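Local coordinates for protein extracellular ligand-binding receptor (Sphaerobacter thermophilus, PDB 4ZPJ) that probably serves as the substrate-binding component of an ABC transporter, capturing a small solute outside the membrane, as in the leucine-binding protein family, at residues Gly65-Asn70 with Ile127-Glu132; Thr110-Leu115 with Ala134-Ile139; Arg120-Ala125 with Glu358-Glu363. All blocks are in the same frame, centred on the assembly; numbering follows the deposited sequence. Where two conformers were deposited one is given.

In the fold
Along the chain the segments come as 65-70, 110-115, 120-125, 127-132, 134-139 and 358-363, so the contacts interlock in sequence. Helix 105-117, strand 123-126 and helix 130-142 link them. Contacts 1 and 2 share helix 130-142, their centres about 15 Å apart, with Ile127 packing on Val136 between them. The centre of contact 3 is about 16 Å from that of contact 2, Leu115 O probably bonded to Val121 N and the Leu115 side chain packing on Ile124, and about 24 Å from that of contact 1. All lie in one alpha/beta lobe: contact 1 just after strand 123-126, contact 2 along the helices beside it, contact 3 just ahead of it, where 358-363 packs on His122, tying a late part of the chain to the lobe.

Contact 1 of 3, residues Gly65-Asn70 with Ile127-Glu132; sequences GPQGVN and ITLSNE
Asn70 and Thr128 meet in two ways, through a shared water and through carbon packing. The polar link is water 1, which donates to Asn70 OD1 at 2.7 Å and lies 2.6 Å from Thr128 OG1. That hydroxyl is also held by the backbone N of Thr62, which fixes the rotation of the threonine. Thr128 CG2, placed anti to the backbone N (chi1 -56°, measured to OG1), is the methyl that reaches Asn70, 3.7 Å from its OD1, the two side chains running antiparallel past one another. A second apolar patch of similar size forms beside it: Gln67, bent at chi2 (-73°), lays its CG 4.0 Å from Leu129 CD2, so the aliphatic part of the glutamine does the touching. Within 127-132, Leu129 N donates to Glu132 OE1 over 3.0 Å, 26° out of the carboxylate plane. Leu129 being the N-cap, this is the half of a capping box that the third helical residue supplies. A type I turn from Gly65 to Gly68 leads into the opposing helix. The contact therefore joins the starts of helices 68-84 and 130-142, just beyond strands 55-61 and 123-126, where Ile127 pairs by backbone with Leu60 and Ala152.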
ATOM      1  N   GLY A  65      15.257  10.032  -6.791  1.00 54.15           N
ATOM      2  CA  GLY A  65      15.947   8.845  -6.247  1.00 55.83           C
ATOM      3  C   GLY A  65      15.190   7.552  -6.614  1.00 58.78           C
ATOM      4  O   GLY A  65      14.123   7.577  -7.228  1.00 54.09           O
ATOM      5  N   PRO A  66      15.740   6.395  -6.234  1.00 63.51           N
ATOM      6  CA  PRO A  66      15.104   5.123  -6.590  1.00 60.72           C
ATOM      7  C   PRO A  66      13.667   4.934  -6.016  1.00 56.96           C
ATOM      8  O   PRO A  66      12.850   4.189  -6.576  1.00 54.68           O
ATOM      9  CB  PRO A  66      16.090   4.076  -6.051  1.00 65.13           C
ATOM     10  CG  PRO A  66      16.868   4.768  -4.980  1.00 65.86           C
ATOM     11  CD  PRO A  66      16.891   6.227  -5.325  1.00 65.72           C
ATOM     12  N   GLN A  67      13.294   5.642  -4.965  1.00 53.89           N
ATOM     13  CA  GLN A  67      11.902   5.497  -4.523  1.00 54.25           C
ATOM     14  C   GLN A  67      10.902   6.403  -5.245  1.00 49.90           C
ATOM     15  O   GLN A  67       9.718   6.279  -5.021  1.00 48.76           O
ATOM     16  CB  GLN A  67      11.810   5.668  -3.041  1.00 59.15           C
ATOM     17  CG  GLN A  67      12.615   4.621  -2.310  1.00 66.91           C
ATOM     18  CD  GLN A  67      11.951   3.272  -2.372  1.00 70.21           C
ATOM     19  OE1 GLN A  67      10.832   3.123  -2.867  1.00 74.33           O
ATOM     20  NE2 GLN A  67      12.634   2.282  -1.866  1.00 78.99           N
ATOM     21  N   GLY A  68      11.372   7.240  -6.159  1.00 46.41           N
ATOM     22  CA  GLY A  68      10.529   8.198  -6.835  1.00 46.67           C
ATOM     23  C   GLY A  68       9.390   7.623  -7.595  1.00 44.17           C
ATOM     24  O   GLY A  68       8.348   8.224  -7.717  1.00 47.67           O
ATOM     25  N   VAL A  69       9.579   6.449  -8.127  1.00 45.03           N
ATOM     26  CA  VAL A  69       8.492   5.743  -8.806  0.60 46.50           C
ATOM     27  C   VAL A  69       7.220   5.569  -7.925  1.00 44.79           C
ATOM     28  O   VAL A  69       6.105   5.600  -8.445  1.00 43.06           O
ATOM     29  CB  VAL A  69       9.019   4.414  -9.403  0.60 46.93           C
ATOM     30  CG1 VAL A  69       7.912   3.396  -9.637  0.60 46.63           C
ATOM     31  CG2 VAL A  69       9.750   4.723 -10.712  0.60 46.71           C
ATOM     32  N   ASN A  70       7.401   5.425  -6.610  1.00 43.21           N
ATOM     33  CA  ASN A  70       6.303   5.263  -5.661  1.00 44.03           C
ATOM     34  C   ASN A  70       5.588   6.591  -5.400  1.00 44.94           C
ATOM     35  O   ASN A  70       4.342   6.690  -5.491  1.00 38.54           O
ATOM     36  CB  ASN A  70       6.846   4.684  -4.367  1.00 47.78           C
ATOM     37  CG  ASN A  70       5.752   4.400  -3.346  1.00 51.68           C
ATOM     38  OD1 ASN A  70       4.906   5.249  -3.010  1.00 54.76           O
ATOM     39  ND2 ASN A  70       5.771   3.207  -2.840  1.00 51.66           N
ATOM     40  N   ILE A 127       3.663  11.300   2.073  1.00 37.44           N
ATOM     41  CA  ILE A 127       4.653  10.624   2.883  1.00 40.50           C
ATOM     42  C   ILE A 127       4.989   9.226   2.394  1.00 42.73           C
ATOM     43  O   ILE A 127       4.265   8.213   2.655  1.00 42.21           O
ATOM     44  CB  ILE A 127       4.286  10.575   4.347  1.00 44.30           C
ATOM     45  CG1 ILE A 127       3.825  11.970   4.816  1.00 48.49           C
ATOM     46  CG2 ILE A 127       5.498  10.037   5.104  1.00 43.65           C
ATOM     47  CD1 ILE A 127       3.554  12.046   6.305  1.00 54.16           C
ATOM     48  N   THR A 128       6.090   9.160   1.663  1.00 39.39           N
ATOM     49  CA  THR A 128       6.422   7.964   0.955  1.00 41.87           C
ATOM     50  C   THR A 128       7.113   6.947   1.859  1.00 40.03           C
ATOM     51  O   THR A 128       6.699   5.830   1.881  1.00 40.25           O
ATOM     52  CB  THR A 128       7.279   8.302  -0.287  1.00 43.13           C
ATOM     53  OG1 THR A 128       6.545   9.230  -1.078  1.00 41.65           O
ATOM     54  CG2 THR A 128       7.602   7.045  -1.134  1.00 42.23           C
ATOM     55  N   LEU A 129       8.153   7.334   2.591  1.00 42.11           N
ATOM     56  CA  LEU A 129       8.965   6.347   3.349  1.00 43.96           C
ATOM     57  C   LEU A 129       8.660   6.357   4.845  1.00 43.43           C
ATOM     58  O   LEU A 129       8.396   7.427   5.436  1.00 43.54           O
ATOM     59  CB  LEU A 129      10.452   6.592   3.138  1.00 46.06           C
ATOM     60  CG  LEU A 129      10.916   6.475   1.669  1.00 47.60           C
ATOM     61  CD1 LEU A 129      12.408   6.730   1.550  1.00 48.48           C
ATOM     62  CD2 LEU A 129      10.551   5.126   1.041  1.00 48.26           C
ATOM     63  N   SER A 130       8.711   5.170   5.449  1.00 40.00           N
ATOM     64  CA  SER A 130       8.475   5.028   6.872  1.00 41.01           C
ATOM     65  C   SER A 130       9.461   5.814   7.676  1.00 43.56           C
ATOM     66  O   SER A 130       9.076   6.443   8.660  1.00 44.33           O
ATOM     67  CB  SER A 130       8.546   3.551   7.314  1.00 41.92           C
ATOM     68  OG  SER A 130       7.489   2.798   6.737  1.00 40.02           O
ATOM     69  N   ASN A 131      10.737   5.805   7.284  1.00 45.88           N
ATOM     70  CA  ASN A 131      11.694   6.679   7.993  1.00 51.48           C
ATOM     71  C   ASN A 131      11.341   8.173   7.852  1.00 46.71           C
ATOM     72  O   ASN A 131      11.543   8.922   8.778  1.00 45.30           O
ATOM     73  CB  ASN A 131      13.181   6.381   7.660  1.00 54.19           C
ATOM     74  CG  ASN A 131      13.516   6.521   6.171  1.00 60.05           C
ATOM     75  OD1 ASN A 131      12.713   6.981   5.357  1.00 62.50           O
ATOM     76  ND2 ASN A 131      14.736   6.118   5.815  1.00 67.95           N
ATOM     77  N   GLU A 132      10.753   8.587   6.730  1.00 45.33           N
ATOM     78  CA  GLU A 132      10.345   9.994   6.590  1.00 45.98           C
ATOM     79  C   GLU A 132       9.154  10.289   7.532  1.00 44.00           C
ATOM     80  O   GLU A 132       9.110  11.309   8.198  1.00 41.37           O
ATOM     81  CB  GLU A 132       9.958  10.312   5.147  1.00 48.52           C
ATOM     82  CG  GLU A 132      11.103  10.573   4.182  1.00 52.63           C
ATOM     83  CD  GLU A 132      10.658  10.552   2.722  1.00 59.51           C
ATOM     84  OE1 GLU A 132       9.595   9.910   2.350  1.00 59.40           O
ATOM     85  OE2 GLU A 132      11.403  11.162   1.928  1.00 58.28           O
TER
HETATM   86  O   HOH W   1       4.686   7.782  -2.054  1.00 37.86           O

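Contact 2 of 3, residues Thr110-Leu115 with Ala134-Ile139; sequences TKTRQL and AAVRDI. With ZN (zinc ion), chain M.
Helices 105-117 and 130-142, on consecutive alpha/beta units of the parallel part of the sheet, pack here side by side, their short segments 10.2 Å apart at closest approach and crossing at -26°. Thr112 faces the neighbouring helix and serves both of its contacts: OG1 lies 3.7 Å from Val136 CG1, while CG2 lies 4.0 Å from Ile139 CG2. The hydroxyl is satisfied inside its own helix by the carbonyl of Ala108, so its touch on valine is simple packing. Further out, Arg113 runs extended from CG to NE and crosses Ile139 at about a right angle. Its guanidinium lies with one face over the isoleucine, whose CG1 is 3.4 Å from the plane toward the rim and whose CD1 is 3.3 Å from NH1. The flat group thus covers the outer edge of the apolar seam. On the far side of helix 130-142, Asp138 binds zinc through OD2 at 2.2 Å, with waters 2 and 3 as further ligands, and its OD1 takes a 2.7 Å salt bridge from Arg137 NH2. Neighbouring helices that precede and follow strand 123-126, packed nearly parallel, give the layered alpha/beta packing typical of a periplasmic-binding-protein lobe.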
ATOM      1  N   THR A 110      12.525  19.495   6.537  1.00 50.78           N
ATOM      2  CA  THR A 110      12.632  20.794   5.926  1.00 50.83           C
ATOM      3  C   THR A 110      11.406  21.034   5.050  1.00 49.08           C
ATOM      4  O   THR A 110      10.739  22.045   5.145  1.00 50.01           O
ATOM      5  CB  THR A 110      13.906  20.864   5.038  1.00 51.47           C
ATOM      6  OG1 THR A 110      15.082  20.674   5.853  1.00 54.78           O
ATOM      7  CG2 THR A 110      13.985  22.214   4.308  1.00 52.05           C
ATOM      8  N   LYS A 111      11.130  20.120   4.151  1.00 48.27           N
ATOM      9  CA  LYS A 111       9.965  20.300   3.294  1.00 49.51           C
ATOM     10  C   LYS A 111       8.667  20.462   4.078  1.00 47.79           C
ATOM     11  O   LYS A 111       7.850  21.298   3.726  1.00 47.04           O
ATOM     12  CB  LYS A 111       9.869  19.165   2.262  1.00 48.88           C
ATOM     13  CG  LYS A 111      10.978  19.229   1.190  1.00 53.49           C
ATOM     14  CD  LYS A 111      11.289  20.659   0.735  1.00 53.48           C
ATOM     15  CE  LYS A 111      12.244  20.704  -0.447  1.00 56.27           C
ATOM     16  NZ  LYS A 111      11.567  20.270  -1.675  1.00 56.06           N
ATOM     17  N   THR A 112       8.498  19.669   5.131  1.00 46.72           N
ATOM     18  CA  THR A 112       7.269  19.670   5.888  1.00 47.61           C
ATOM     19  C   THR A 112       7.199  20.979   6.624  1.00 50.96           C
ATOM     20  O   THR A 112       6.157  21.622   6.601  1.00 50.76           O
ATOM     21  CB  THR A 112       7.187  18.464   6.859  1.00 46.85           C
ATOM     22  OG1 THR A 112       7.123  17.244   6.115  1.00 44.66           O
ATOM     23  CG2 THR A 112       5.966  18.530   7.721  1.00 47.10           C
ATOM     24  N   ARG A 113       8.317  21.423   7.219  1.00 53.99           N
ATOM     25  CA  ARG A 113       8.290  22.705   7.916  1.00 57.95           C
ATOM     26  C   ARG A 113       7.907  23.846   6.993  1.00 55.02           C
ATOM     27  O   ARG A 113       7.142  24.702   7.375  1.00 55.61           O
ATOM     28  CB  ARG A 113       9.614  23.032   8.599  1.00 64.05           C
ATOM     29  CG  ARG A 113       9.747  22.322   9.937  1.00 69.58           C
ATOM     30  CD  ARG A 113      10.689  23.042  10.912  1.00 74.06           C
ATOM     31  NE  ARG A 113      10.275  22.766  12.305  1.00 80.77           N
ATOM     32  CZ  ARG A 113      10.684  21.730  13.057  1.00 80.37           C
ATOM     33  NH1 ARG A 113      11.566  20.839  12.606  1.00 77.20           N
ATOM     34  NH2 ARG A 113      10.224  21.594  14.293  1.00 81.58           N
ATOM     35  N   GLN A 114       8.435  23.836   5.780  1.00 52.17           N
ATOM     36  CA  GLN A 114       8.085  24.838   4.772  1.00 55.03           C
ATOM     37  C   GLN A 114       6.573  24.864   4.387  1.00 51.17           C
ATOM     38  O   GLN A 114       5.966  25.912   4.331  1.00 50.56           O
ATOM     39  CB  GLN A 114       8.981  24.629   3.546  1.00 58.63           C
ATOM     40  CG  GLN A 114       8.518  25.302   2.277  1.00 65.94           C
ATOM     41  CD  GLN A 114       9.154  24.703   1.032  1.00 74.44           C
ATOM     42  OE1 GLN A 114      10.366  24.397   1.003  1.00 79.85           O
ATOM     43  NE2 GLN A 114       8.340  24.551  -0.018  1.00 75.85           N
ATOM     44  N   LEU A 115       5.971  23.710   4.158  1.00 48.49           N
ATOM     45  CA  LEU A 115       4.574  23.660   3.736  1.00 48.27           C
ATOM     46  C   LEU A 115       3.678  24.197   4.840  1.00 49.25           C
ATOM     47  O   LEU A 115       2.720  24.896   4.564  1.00 49.10           O
ATOM     48  CB  LEU A 115       4.141  22.230   3.434  1.00 45.75           C
ATOM     49  CG  LEU A 115       4.772  21.488   2.274  1.00 45.27           C
ATOM     50  CD1 LEU A 115       4.446  19.992   2.430  1.00 44.34           C
ATOM     51  CD2 LEU A 115       4.258  22.033   0.948  1.00 44.96           C
ATOM     52  N   ALA A 134       8.320   8.764  10.449  1.00 44.71           N
ATOM     53  CA  ALA A 134       8.800   8.821  11.815  1.00 49.42           C
ATOM     54  C   ALA A 134       9.520  10.166  12.086  1.00 50.51           C
ATOM     55  O   ALA A 134       9.340  10.787  13.149  1.00 52.84           O
ATOM     56  CB  ALA A 134       9.738   7.637  12.106  1.00 50.74           C
ATOM     57  N   ALA A 135      10.310  10.631  11.127  1.00 48.08           N
ATOM     58  CA  ALA A 135      11.009  11.897  11.328  1.00 48.95           C
ATOM     59  C   ALA A 135      10.062  13.120  11.309  1.00 47.08           C
ATOM     60  O   ALA A 135      10.357  14.097  11.932  1.00 47.97           O
ATOM     61  CB  ALA A 135      12.147  12.050  10.327  1.00 49.86           C
ATOM     62  N   VAL A 136       8.902  13.083  10.666  1.00 45.59           N
ATOM     63  CA  VAL A 136       8.036  14.323  10.651  1.00 46.01           C
ATOM     64  C   VAL A 136       6.768  14.266  11.561  1.00 46.47           C
ATOM     65  O   VAL A 136       6.031  15.264  11.756  1.00 46.71           O
ATOM     66  CB  VAL A 136       7.628  14.671   9.208  1.00 47.94           C
ATOM     67  CG1 VAL A 136       8.832  14.890   8.351  1.00 47.29           C
ATOM     68  CG2 VAL A 136       6.736  13.568   8.584  1.00 46.44           C
ATOM     69  N   ARG A 137       6.524  13.104  12.148  1.00 47.78           N
ATOM     70  CA  ARG A 137       5.293  12.871  12.938  1.00 45.90           C
ATOM     71  C   ARG A 137       5.062  13.921  13.993  1.00 46.16           C
ATOM     72  O   ARG A 137       3.982  14.555  14.033  1.00 45.96           O
ATOM     73  CB  ARG A 137       5.343  11.489  13.595  1.00 44.93           C
ATOM     74  CG  ARG A 137       4.069  11.109  14.345  1.00 44.50           C
ATOM     75  CD  ARG A 137       4.286  11.320  15.823  1.00 47.35           C
ATOM     76  NE  ARG A 137       3.078  11.037  16.563  1.00 48.50           N
ATOM     77  CZ  ARG A 137       2.685  11.693  17.655  1.00 49.96           C
ATOM     78  NH1 ARG A 137       1.533  11.343  18.239  1.00 49.66           N
ATOM     79  NH2 ARG A 137       3.423  12.681  18.157  1.00 46.83           N
ATOM     80  N   ASP A 138       6.054  14.093  14.861  1.00 46.67           N
ATOM     81  CA  ASP A 138       6.000  15.105  15.914  1.00 48.41           C
ATOM     82  C   ASP A 138       5.766  16.513  15.356  1.00 48.04           C
ATOM     83  O   ASP A 138       4.986  17.270  15.926  1.00 50.68           O
ATOM     84  CB  ASP A 138       7.242  15.026  16.845  1.00 52.45           C
ATOM     85  CG  ASP A 138       7.103  13.917  17.924  1.00 56.80           C
ATOM     86  OD1 ASP A 138       6.100  13.187  17.894  1.00 59.92           O
ATOM     87  OD2 ASP A 138       7.961  13.742  18.816  1.00 60.40           O
ATOM     88  N   ILE A 139       6.370  16.854  14.220  1.00 47.47           N
ATOM     89  CA  ILE A 139       6.131  18.178  13.607  1.00 47.49           C
ATOM     90  C   ILE A 139       4.673  18.329  13.187  1.00 46.82           C
ATOM     91  O   ILE A 139       4.018  19.313  13.471  1.00 47.78           O
ATOM     92  CB  ILE A 139       7.074  18.423  12.403  1.00 47.05           C
ATOM     93  CG1 ILE A 139       8.523  18.717  12.903  1.00 50.43           C
ATOM     94  CG2 ILE A 139       6.603  19.587  11.562  1.00 45.70           C
ATOM     95  CD1 ILE A 139       9.608  18.245  11.960  1.00 48.58           C
TER
HETATM   96 ZN    ZN M 512       8.179  11.592  19.194  1.00 93.98          ZN
HETATM   97  O   HOH W   2       9.396  12.523  20.801  1.00 57.06           O
HETATM   98  O   HOH W   3       7.744  10.174  17.143  1.00 61.38           O

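Contact 3 of 3, residues Arg120-Ala125 with Glu358-Glu363; sequences RVHLIA and EVENKE
The imidazole of His122 overlaps Val359 obliquely, with ND1 only 3.2 Å from Val359 CG1 and CB 3.8 Å from Val359 CG2. The two side chains cross at about a right angle. In Val359, chi1 of 79° sets CG1 between the backbone N and the carbonyl carbon, the position from which it reaches the ring, whereas CG2 meets the base of the histidine. Glu360 approaches the outer end of the imidazole: its chain bends at chi2 (85°) and brings OE2 to 3.8 Å from His122 CE1, with carboxylate and ring planes 81° apart. Direct bonding is replaced by water 4, which donates to Glu360 OE2 at 3.3 Å and lies 3.2 Å from His122 NE2. The stronger partner of the carboxylate is Arg92, in a salt bridge to OE2. On the other flank, Arg120 O sits 3.9 Å above the plane of the His122 ring, displaced toward its rim, and ND1 shares a weak hydrogen bond with the backbone N of Arg56. Replacing His122 by an alanine removes the ring, and would probably leave a gap beside Val359 CG1 and water 4 without its partner on that side. Helix 336-354 continues the apolar side, Leu352 touching Val359. The weak bond from Arg56 N, if ND1 accepts, would fit a neutral ring with NE2 toward water 4; Arg92 probably lessens the pull of Glu360 on the ring.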
ATOM      1  N   ARG A 120       1.613  27.729   4.398  1.00 54.70           N
ATOM      2  CA  ARG A 120       0.402  27.815   5.202  1.00 57.54           C
ATOM      3  C   ARG A 120      -0.689  26.893   4.654  1.00 53.90           C
ATOM      4  O   ARG A 120      -1.799  27.270   4.434  1.00 53.22           O
ATOM      5  CB  ARG A 120      -0.049  29.274   5.327  1.00 64.65           C
ATOM      6  CG  ARG A 120       0.983  30.203   6.019  1.00 69.98           C
ATOM      7  CD  ARG A 120       1.146  29.837   7.506  1.00 72.43           C
ATOM      8  NE  ARG A 120       2.153  30.635   8.217  1.00 74.87           N
ATOM      9  CZ  ARG A 120       2.303  30.669   9.553  1.00 74.53           C
ATOM     10  NH1 ARG A 120       1.515  29.951  10.354  1.00 69.78           N
ATOM     11  NH2 ARG A 120       3.255  31.432  10.088  1.00 72.18           N
ATOM     12  N   VAL A 121      -0.350  25.638   4.453  1.00 51.80           N
ATOM     13  CA  VAL A 121      -1.323  24.714   3.929  1.00 49.47           C
ATOM     14  C   VAL A 121      -2.287  24.270   5.015  1.00 49.46           C
ATOM     15  O   VAL A 121      -1.972  24.274   6.177  1.00 48.50           O
ATOM     16  CB  VAL A 121      -0.653  23.505   3.250  1.00 48.24           C
ATOM     17  CG1 VAL A 121       0.273  23.983   2.153  1.00 48.73           C
ATOM     18  CG2 VAL A 121       0.107  22.622   4.229  1.00 45.69           C
ATOM     19  N   HIS A 122      -3.477  23.864   4.611  1.00 51.25           N
ATOM     20  CA  HIS A 122      -4.518  23.486   5.548  1.00 52.43           C
ATOM     21  C   HIS A 122      -4.568  21.978   5.793  1.00 47.87           C
ATOM     22  O   HIS A 122      -5.252  21.523   6.691  1.00 47.72           O
ATOM     23  CB  HIS A 122      -5.855  23.970   4.982  1.00 59.81           C
ATOM     24  CG  HIS A 122      -5.905  25.453   4.753  1.00 67.91           C
ATOM     25  ND1 HIS A 122      -6.342  26.009   3.568  1.00 74.89           N
ATOM     26  CD2 HIS A 122      -5.543  26.494   5.543  1.00 71.68           C
ATOM     27  CE1 HIS A 122      -6.278  27.324   3.645  1.00 74.64           C
ATOM     28  NE2 HIS A 122      -5.797  27.644   4.834  1.00 81.04           N
ATOM     29  N   LEU A 123      -3.829  21.224   4.978  1.00 45.50           N
ATOM     30  CA  LEU A 123      -3.845  19.786   4.971  1.00 43.70           C
ATOM     31  C   LEU A 123      -2.584  19.272   4.258  1.00 40.99           C
ATOM     32  O   LEU A 123      -2.152  19.869   3.282  1.00 39.68           O
ATOM     33  CB  LEU A 123      -5.125  19.313   4.242  1.00 46.59           C
ATOM     34  CG  LEU A 123      -5.260  17.791   4.173  1.00 48.87           C
ATOM     35  CD1 LEU A 123      -6.701  17.302   4.237  1.00 53.43           C
ATOM     36  CD2 LEU A 123      -4.595  17.269   2.913  1.00 49.19           C
ATOM     37  N   ILE A 124      -2.033  18.143   4.697  1.00 39.20           N
ATOM     38  CA  ILE A 124      -0.901  17.510   4.017  1.00 39.39           C
ATOM     39  C   ILE A 124      -1.240  16.095   3.632  1.00 38.77           C
ATOM     40  O   ILE A 124      -1.792  15.360   4.438  1.00 43.05           O
ATOM     41  CB  ILE A 124       0.360  17.553   4.890  1.00 41.50           C
ATOM     42  CG1 ILE A 124       1.058  18.926   4.730  1.00 43.75           C
ATOM     43  CG2 ILE A 124       1.395  16.503   4.502  1.00 41.05           C
ATOM     44  CD1 ILE A 124       2.188  19.104   5.697  1.00 45.04           C
ATOM     45  N   ALA A 125      -0.905  15.709   2.401  1.00 39.13           N
ATOM     46  CA  ALA A 125      -1.106  14.341   1.913  1.00 37.97           C
ATOM     47  C   ALA A 125       0.237  13.802   1.480  1.00 40.13           C
ATOM     48  O   ALA A 125       1.115  14.565   1.073  1.00 36.74           O
ATOM     49  CB  ALA A 125      -2.083  14.309   0.736  1.00 35.92           C
ATOM     50  N   GLU A 358     -14.936  24.774   4.048  1.00 65.86           N
ATOM     51  CA  GLU A 358     -14.560  25.588   5.219  1.00 69.37           C
ATOM     52  C   GLU A 358     -13.419  24.864   5.912  1.00 64.19           C
ATOM     53  O   GLU A 358     -13.512  24.404   7.037  1.00 68.78           O
ATOM     54  CB  GLU A 358     -15.750  25.888   6.162  1.00 73.26           C
ATOM     55  CG  GLU A 358     -16.782  26.912   5.638  1.00 83.68           C
ATOM     56  CD  GLU A 358     -16.190  28.274   5.197  1.00 89.50           C
ATOM     57  OE1 GLU A 358     -16.489  29.315   5.834  1.00 94.77           O
ATOM     58  OE2 GLU A 358     -15.440  28.328   4.188  1.00 89.17           O
ATOM     59  N   VAL A 359     -12.319  24.819   5.198  1.00 59.92           N
ATOM     60  CA  VAL A 359     -11.170  24.017   5.545  1.00 58.84           C
ATOM     61  C   VAL A 359     -10.379  24.554   6.745  1.00 60.39           C
ATOM     62  O   VAL A 359      -9.607  23.839   7.339  1.00 59.95           O
ATOM     63  CB  VAL A 359     -10.265  23.904   4.316  1.00 57.56           C
ATOM     64  CG1 VAL A 359      -9.413  25.189   4.111  1.00 58.39           C
ATOM     65  CG2 VAL A 359      -9.382  22.687   4.412  1.00 58.26           C
ATOM     66  N   GLU A 360     -10.571  25.816   7.096  1.00 66.23           N
ATOM     67  CA  GLU A 360      -9.886  26.405   8.238  1.00 69.37           C
ATOM     68  C   GLU A 360     -10.554  25.994   9.532  1.00 67.97           C
ATOM     69  O   GLU A 360     -10.013  26.208  10.601  1.00 71.90           O
ATOM     70  CB  GLU A 360      -9.880  27.939   8.155  1.00 74.54           C
ATOM     71  CG  GLU A 360      -9.213  28.519   6.899  1.00 75.93           C
ATOM     72  CD  GLU A 360     -10.150  28.609   5.697  1.00 77.67           C
ATOM     73  OE1 GLU A 360     -11.404  28.485   5.870  1.00 76.99           O
ATOM     74  OE2 GLU A 360      -9.617  28.796   4.576  1.00 76.20           O
ATOM     75  N   ASN A 361     -11.746  25.425   9.441  1.00 65.20           N
ATOM     76  CA  ASN A 361     -12.412  24.870  10.607  1.00 61.51           C
ATOM     77  C   ASN A 361     -11.888  23.440  10.852  1.00 57.39           C
ATOM     78  O   ASN A 361     -12.454  22.465  10.359  1.00 55.55           O
ATOM     79  CB  ASN A 361     -13.918  24.928  10.378  1.00 60.21           C
ATOM     80  CG  ASN A 361     -14.688  24.433  11.553  1.00 61.39           C
ATOM     81  OD1 ASN A 361     -14.130  23.787  12.446  1.00 63.05           O
ATOM     82  ND2 ASN A 361     -15.983  24.696  11.557  1.00 60.06           N
ATOM     83  N   LYS A 362     -10.779  23.341  11.576  1.00 56.23           N
ATOM     84  CA  LYS A 362     -10.083  22.078  11.781  1.00 60.15           C
ATOM     85  C   LYS A 362     -10.953  21.038  12.444  1.00 58.36           C
ATOM     86  O   LYS A 362     -10.868  19.854  12.105  1.00 57.49           O
ATOM     87  CB  LYS A 362      -8.804  22.258  12.608  1.00 62.43           C
ATOM     88  CG  LYS A 362      -7.664  22.827  11.786  1.00 67.61           C
ATOM     89  CD  LYS A 362      -6.307  22.476  12.357  1.00 70.52           C
ATOM     90  CE  LYS A 362      -5.651  23.658  13.050  1.00 74.84           C
ATOM     91  NZ  LYS A 362      -4.170  23.579  12.894  1.00 77.52           N
ATOM     92  N   GLU A 363     -11.771  21.466  13.394  1.00 58.33           N
ATOM     93  CA  GLU A 363     -12.635  20.546  14.127  1.00 58.66           C
ATOM     94  C   GLU A 363     -13.554  19.855  13.124  1.00 54.17           C
ATOM     95  O   GLU A 363     -13.618  18.632  13.093  1.00 49.50           O
ATOM     96  CB  GLU A 363     -13.456  21.276  15.206  1.00 67.92           C
ATOM     97  CG  GLU A 363     -14.176  20.374  16.208  1.00 76.85           C
ATOM     98  CD  GLU A 363     -15.667  20.734  16.405  1.00 88.01           C
ATOM     99  OE1 GLU A 363     -16.517  20.295  15.581  1.00 90.18           O
ATOM    100  OE2 GLU A 363     -16.005  21.438  17.398  1.00 88.46           O
TER
HETATM  101  O   HOH W   4      -7.030  30.554   5.473  1.00 56.44           O